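Local coordinates for CdnC (Chryseobacterium gregarium DSM 19109, PDB 7MGV), which probably uses ATP to install omega-ester macrocycles, single and bicyclic, in a multicore graspetide precursor peptide, as an ATP-grasp ligase, at residues Ile36-Val39 and Thr40-Asp44. Sequence-based numbering, arbitrary orientation.
Sequences IDKV and TEYID
Lys38 and Glu41, Ile36 and Thr40, and Val39 and Ile43 make local contacts, three or four residues apart, along one alpha-helix, 35-46, the crossover helix of the beta-alpha-beta unit formed with strands 22-28 and 48-54 in the MvdD-type pre-ATP-grasp domain. Regular i to i+4 backbone bonds hold the turns together, such as Tyr42 N to Lys38 O at 2.9 Å. Ile36 and Ile43 pack on strands 22-28 and 48-54; Val39, Tyr42 and also Ile43 touch helix 332-341, and Tyr42 OH is hydrogen-bonded to Glu330 O. Val39 and Ile43, one turn apart, extend alongside each other in the same direction, bringing Val39 CG1 to 3.8 Å from Ile43 CD1. Lys38 and Glu41 form an i to i+3 salt bridge: the lysine chain bends at chi2 (64°) and again at chi4, which turns NZ back toward the extended glutamate. Lys38 NZ approaches Glu41 OE1 from its syn side, somewhat out of the carboxylate plane. Ile36 O accepts two bonds from Thr40. With OG1 anti to the carbonyl carbon (chi1 -64°), the hydroxyl turns back over the preceding turn, and the two donors approach from opposite faces of the carbonyl plane, Thr40 OG1 2.8 Å and Thr40 N 2.9 Å from Ile36 O.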
loop_
_atom_site.group_PDB
_atom_site.type_symbol
_atom_site.label_atom_id
_atom_site.label_comp_id
_atom_site.label_asym_id
_atom_site.label_seq_id
_atom_site.Cartn_x
_atom_site.Cartn_y
_atom_site.Cartn_z
ATOM N N ILE A 36 10.926 21.517 6.181
ATOM C CA ILE A 36 11.165 20.888 7.472
ATOM C C ILE A 36 11.894 21.824 8.429
ATOM O O ILE A 36 11.858 21.605 9.642
ATOM C CB ILE A 36 11.951 19.575 7.281
ATOM C CG1 ILE A 36 11.916 18.727 8.556
ATOM C CG2 ILE A 36 13.384 19.864 6.862
ATOM C CD1 ILE A 36 12.882 17.561 8.537
ATOM N N ASP A 37 12.539 22.877 7.919
ATOM C CA ASP A 37 13.342 23.742 8.778
ATOM C C ASP A 37 12.474 24.499 9.777
ATOM O O ASP A 37 12.775 24.533 10.977
ATOM C CB ASP A 37 14.158 24.713 7.924
ATOM C CG ASP A 37 15.615 24.311 7.817
ATOM O OD1 ASP A 37 16.001 23.302 8.441
ATOM O OD2 ASP A 37 16.374 25.001 7.103
ATOM N N LYS A 38 11.389 25.114 9.303
ATOM C CA LYS A 38 10.535 25.877 10.209
ATOM C C LYS A 38 9.774 24.957 11.155
ATOM O O LYS A 38 9.563 25.298 12.326
ATOM C CB LYS A 38 9.573 26.755 9.410
ATOM C CG LYS A 38 9.684 28.239 9.733
ATOM C CD LYS A 38 11.057 28.782 9.360
ATOM C CE LYS A 38 11.186 30.261 9.696
ATOM N NZ LYS A 38 11.356 30.501 11.157
ATOM N N VAL A 39 9.364 23.782 10.670
ATOM C CA VAL A 39 8.725 22.801 11.543
ATOM C C VAL A 39 9.683 22.375 12.648
ATOM O O VAL A 39 9.297 22.269 13.817
ATOM C CB VAL A 39 8.228 21.594 10.725
ATOM C CG1 VAL A 39 7.738 20.488 11.647
ATOM C CG2 VAL A 39 7.124 22.017 9.769
ATOM N N THR A 40 10.951 22.145 12.301
ATOM C CA THR A 40 11.946 21.761 13.297
ATOM C C THR A 40 12.197 22.890 14.289
ATOM O O THR A 40 12.360 22.642 15.487
ATOM C CB THR A 40 13.248 21.353 12.602
ATOM O OG1 THR A 40 13.020 20.184 11.803
ATOM C CG2 THR A 40 14.338 21.055 13.622
ATOM N N GLU A 41 12.227 24.136 13.810
ATOM C CA GLU A 41 12.399 25.273 14.712
ATOM C C GLU A 41 11.250 25.358 15.712
ATOM O O GLU A 41 11.465 25.555 16.917
ATOM C CB GLU A 41 12.506 26.568 13.906
ATOM C CG GLU A 41 12.077 27.811 14.671
ATOM C CD GLU A 41 12.079 29.061 13.813
ATOM O OE1 GLU A 41 12.676 29.034 12.716
ATOM O OE2 GLU A 41 11.480 30.072 14.236
ATOM N N TYR A 42 10.016 25.205 15.227
ATOM C CA TYR A 42 8.867 25.301 16.118
ATOM C C TYR A 42 8.782 24.103 17.057
ATOM O O TYR A 42 8.286 24.236 18.183
ATOM C CB TYR A 42 7.585 25.451 15.302
ATOM C CG TYR A 42 7.371 26.852 14.775
ATOM C CD1 TYR A 42 7.651 27.960 15.565
ATOM C CD2 TYR A 42 6.892 27.067 13.491
ATOM C CE1 TYR A 42 7.458 29.243 15.089
ATOM C CE2 TYR A 42 6.695 28.346 13.006
ATOM C CZ TYR A 42 6.980 29.429 13.810
ATOM O OH TYR A 42 6.786 30.705 13.332
ATOM N N ILE A 43 9.275 22.936 16.632
ATOM C CA ILE A 43 9.345 21.795 17.541
ATOM C C ILE A 43 10.400 22.035 18.614
ATOM O O ILE A 43 10.201 21.699 19.788
ATOM C CB ILE A 43 9.618 20.496 16.758
ATOM C CG1 ILE A 43 8.398 20.101 15.925
ATOM C CG2 ILE A 43 9.979 19.364 17.709
ATOM C CD1 ILE A 43 8.647 18.935 14.991
ATOM N N ASP A 44 11.538 22.622 18.229
ATOM C CA ASP A 44 12.578 22.960 19.196
ATOM C C ASP A 44 12.045 23.916 20.253
ATOM O O ASP A 44 12.279 23.731 21.454
ATOM C CB ASP A 44 13.784 23.571 18.480
ATOM C CG ASP A 44 14.612 22.538 17.744
ATOM O OD1 ASP A 44 14.280 21.338 17.826
ATOM O OD2 ASP A 44 15.598 22.927 17.082
#